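Local structure of DUF2018 family protein (Campylobacter jejuni subsp. jejuni, 4NPX) at residues Thr39-Phe44 with Asp101-Leu106. The protein is of unknown function, belongs to the DUF2018 family, and forms an all-helical chain found as a two-chain assembly in the crystal. Numbering follows the deposited sequence.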
ATOM      1  N   THR A  39      17.164  -5.845  -7.700  1.00 63.17           N
ATOM      2  CA  THR A  39      16.971  -4.789  -6.762  1.00 55.83           C
ATOM      3  C   THR A  39      15.872  -5.274  -5.835  1.00 52.11           C
ATOM      4  O   THR A  39      15.172  -6.262  -6.148  1.00 50.15           O
ATOM      5  CB  THR A  39      16.558  -3.508  -7.509  1.00 54.98           C
ATOM      6  OG1 THR A  39      15.419  -3.756  -8.321  1.00 50.91           O
ATOM      7  CG2 THR A  39      17.655  -3.090  -8.457  1.00 61.38           C
ATOM      8  N   PRO A  40      15.773  -4.648  -4.668  1.00 50.65           N
ATOM      9  CA  PRO A  40      14.693  -4.915  -3.775  1.00 49.79           C
ATOM     10  C   PRO A  40      13.382  -4.728  -4.484  1.00 44.22           C
ATOM     11  O   PRO A  40      12.516  -5.527  -4.277  1.00 41.98           O
ATOM     12  CB  PRO A  40      14.837  -3.834  -2.702  1.00 48.59           C
ATOM     13  CG  PRO A  40      16.321  -3.627  -2.625  1.00 50.93           C
ATOM     14  CD  PRO A  40      16.880  -3.934  -3.969  1.00 52.21           C
ATOM     15  N   LYS A  41      13.259  -3.741  -5.359  1.00 44.30           N
ATOM     16  CA  LYS A  41      12.018  -3.551  -6.061  1.00 42.94           C
ATOM     17  C   LYS A  41      11.675  -4.733  -6.920  1.00 41.78           C
ATOM     18  O   LYS A  41      10.552  -5.229  -6.865  1.00 39.49           O
ATOM     19  CB  LYS A  41      12.104  -2.298  -6.908  1.00 48.28           C
ATOM     20  CG  LYS A  41      10.797  -1.955  -7.607  1.00 52.13           C
ATOM     21  CD  LYS A  41      10.857  -0.544  -8.205  1.00 58.38           C
ATOM     22  CE  LYS A  41      12.070  -0.309  -9.068  1.00 60.40           C
ATOM     23  NZ  LYS A  41      12.010   1.106  -9.546  1.00 69.09           N
ATOM     24  N   GLU A  42      12.631  -5.131  -7.755  1.00 47.21           N
ATOM     25  CA  GLU A  42      12.476  -6.307  -8.657  1.00 49.23           C
ATOM     26  C   GLU A  42      12.148  -7.572  -7.841  1.00 45.14           C
ATOM     27  O   GLU A  42      11.239  -8.273  -8.179  1.00 42.59           O
ATOM     28  CB  GLU A  42      13.729  -6.525  -9.497  1.00 57.33           C
ATOM     29  CG  GLU A  42      13.983  -5.405 -10.500  1.00 62.17           C
ATOM     30  CD  GLU A  42      15.398  -5.395 -11.073  1.00 70.90           C
ATOM     31  OE1 GLU A  42      16.286  -6.155 -10.608  1.00 73.72           O
ATOM     32  OE2 GLU A  42      15.621  -4.588 -11.992  1.00 76.38           O
ATOM     33  N   LYS A  43      12.808  -7.796  -6.719  1.00 41.67           N
ATOM     34  CA  LYS A  43      12.483  -8.967  -5.943  1.00 42.76           C
ATOM     35  C   LYS A  43      11.036  -8.900  -5.354  1.00 38.81           C
ATOM     36  O   LYS A  43      10.291  -9.894  -5.360  1.00 36.98           O
ATOM     37  CB  LYS A  43      13.511  -9.145  -4.864  1.00 47.40           C
ATOM     38  CG  LYS A  43      13.494 -10.509  -4.183  1.00 52.49           C
ATOM     39  CD  LYS A  43      14.598 -10.529  -3.131  1.00 59.67           C
ATOM     40  CE  LYS A  43      14.702 -11.842  -2.385  1.00 69.51           C
ATOM     41  NZ  LYS A  43      13.439 -12.143  -1.692  1.00 74.43           N
ATOM     42  N   PHE A  44      10.613  -7.728  -4.884  1.00 36.25           N
ATOM     43  CA  PHE A  44       9.231  -7.616  -4.358  1.00 37.48           C
ATOM     44  C   PHE A  44       8.211  -7.912  -5.411  1.00 35.79           C
ATOM     45  O   PHE A  44       7.207  -8.582  -5.177  1.00 34.89           O
ATOM     46  CB  PHE A  44       9.009  -6.221  -3.798  1.00 37.30           C
ATOM     47  CG  PHE A  44       7.584  -5.904  -3.524  1.00 38.58           C
ATOM     48  CD1 PHE A  44       6.979  -6.394  -2.392  1.00 40.17           C
ATOM     49  CD2 PHE A  44       6.893  -5.078  -4.364  1.00 40.88           C
ATOM     50  CE1 PHE A  44       5.668  -6.069  -2.118  1.00 40.37           C
ATOM     51  CE2 PHE A  44       5.569  -4.733  -4.088  1.00 39.94           C
ATOM     52  CZ  PHE A  44       4.993  -5.240  -2.950  1.00 37.10           C
ATOM     53  N   ASP A 101      12.853  -0.289   2.071  1.00 36.90           N
ATOM     54  CA  ASP A 101      12.544  -0.970   3.291  1.00 38.18           C
ATOM     55  C   ASP A 101      11.158  -1.630   3.196  1.00 35.24           C
ATOM     56  O   ASP A 101      10.982  -2.744   3.701  1.00 39.99           O
ATOM     57  CB  ASP A 101      12.499   0.025   4.438  1.00 39.56           C
ATOM     58  CG  ASP A 101      13.814   0.731   4.706  1.00 41.65           C
ATOM     59  OD1 ASP A 101      14.875   0.166   4.480  1.00 45.26           O
ATOM     60  OD2 ASP A 101      13.767   1.830   5.303  1.00 43.32           O
ATOM     61  N   ILE A 102      10.199  -0.971   2.548  1.00 35.88           N
ATOM     62  CA  ILE A 102       8.851  -1.461   2.356  1.00 36.31           C
ATOM     63  C   ILE A 102       8.856  -2.683   1.408  1.00 37.33           C
ATOM     64  O   ILE A 102       8.226  -3.703   1.714  1.00 36.87           O
ATOM     65  CB  ILE A 102       7.903  -0.392   1.905  1.00 37.36           C
ATOM     66  CG1 ILE A 102       7.586   0.593   3.066  1.00 40.54           C
ATOM     67  CG2 ILE A 102       6.578  -1.016   1.478  1.00 37.69           C
ATOM     68  CD1 ILE A 102       6.673   1.663   2.505  1.00 43.73           C
ATOM     69  N   TYR A 103       9.591  -2.603   0.315  1.00 38.15           N
ATOM     70  CA  TYR A 103       9.763  -3.757  -0.573  1.00 37.25           C
ATOM     71  C   TYR A 103      10.246  -4.965   0.241  1.00 38.24           C
ATOM     72  O   TYR A 103       9.691  -6.053   0.118  1.00 38.44           O
ATOM     73  CB  TYR A 103      10.739  -3.492  -1.741  1.00 39.09           C
ATOM     74  CG  TYR A 103      10.319  -2.357  -2.651  1.00 37.73           C
ATOM     75  CD1 TYR A 103       9.010  -2.231  -3.105  1.00 41.26           C
ATOM     76  CD2 TYR A 103      11.242  -1.481  -3.138  1.00 39.73           C
ATOM     77  CE1 TYR A 103       8.611  -1.158  -3.898  1.00 39.94           C
ATOM     78  CE2 TYR A 103      10.854  -0.405  -3.963  1.00 41.23           C
ATOM     79  CZ  TYR A 103       9.526  -0.256  -4.346  1.00 40.27           C
ATOM     80  OH  TYR A 103       9.141   0.816  -5.207  1.00 39.56           O
ATOM     81  N   ILE A 104      11.307  -4.782   1.031  1.00 39.91           N
ATOM     82  CA  ILE A 104      11.820  -5.851   1.858  1.00 41.09           C
ATOM     83  C   ILE A 104      10.815  -6.451   2.848  1.00 40.24           C
ATOM     84  O   ILE A 104      10.586  -7.644   2.823  1.00 38.86           O
ATOM     85  CB  ILE A 104      13.112  -5.388   2.568  1.00 41.96           C
ATOM     86  CG1 ILE A 104      14.144  -5.086   1.492  1.00 42.70           C
ATOM     87  CG2 ILE A 104      13.597  -6.477   3.478  1.00 46.17           C
ATOM     88  CD1 ILE A 104      15.392  -4.377   1.970  1.00 47.73           C
ATOM     89  N   GLU A 105      10.187  -5.593   3.631  1.00 40.21           N
ATOM     90  CA  GLU A 105       9.237  -5.895   4.723  1.00 45.74           C
ATOM     91  C   GLU A 105       8.034  -6.641   4.169  1.00 39.88           C
ATOM     92  O   GLU A 105       7.650  -7.693   4.629  1.00 40.72           O
ATOM     93  CB  GLU A 105       8.659  -4.560   5.350  1.00 48.69           C
ATOM     94  CG  GLU A 105       7.322  -4.847   6.116  1.00 61.39           C
ATOM     95  CD  GLU A 105       6.176  -3.836   6.000  1.00 61.00           C
ATOM     96  OE1 GLU A 105       6.277  -2.787   5.310  1.00 61.06           O
ATOM     97  OE2 GLU A 105       5.107  -4.126   6.620  1.00 78.55           O
ATOM     98  N   LEU A 106       7.417  -6.077   3.164  1.00 37.29           N
ATOM     99  CA  LEU A 106       6.206  -6.734   2.623  1.00 36.60           C
ATOM    100  C   LEU A 106       6.542  -8.066   1.898  1.00 37.49           C
ATOM    101  O   LEU A 106       5.775  -9.025   1.937  1.00 39.13           O
ATOM    102  CB  LEU A 106       5.403  -5.792   1.730  1.00 37.87           C
ATOM    103  CG  LEU A 106       4.662  -4.614   2.337  1.00 38.66           C
ATOM    104  CD1 LEU A 106       3.903  -3.848   1.228  1.00 37.46           C
ATOM    105  CD2 LEU A 106       3.721  -5.127   3.427  1.00 43.00           C
TER
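Pro-40 O accepts the helical bond from Phe-44 N at 3.0 Å, while Tyr-103 CB of the partner helix rests 3.7 Å from the same Pro-40 O. Proline suits this first turn of helix 40-49, where no earlier carbonyl needs its missing N-H. Thr-39, the N-cap residue, and Glu-42 form a capping box: Thr-39 OG1 receives Glu-42 N at 3.2 Å, and Glu-42 OE1 takes Thr-39 N from above its carboxylate plane.

Tyr-103 offers a flat ring face to Lys-41 CA, a CH-pi contact 4.0 Å from the centroid. The apolar lysine stem runs alongside the tyrosine because chi1 of -176° swings CG away from its own N. Phe-44 and Tyr-103 side chains cross at about a right angle, but their ring planes are tilted by only 35°, an oblique pair with Phe-44 CD2 3.8 Å from Tyr-103 CD1. Buried, apolar Phe-44 and Leu-106 suit this junction of the first and last helices; Leu-106 extends the packing to helix 53-76 and to Phe-64 of the second subunit.

No hydrogen bond links the segments; apolar, CH-pi and aromatic packing joins them, while Lys-41 sends its ammonium to a salt bridge with Glu-61 of the second subunit.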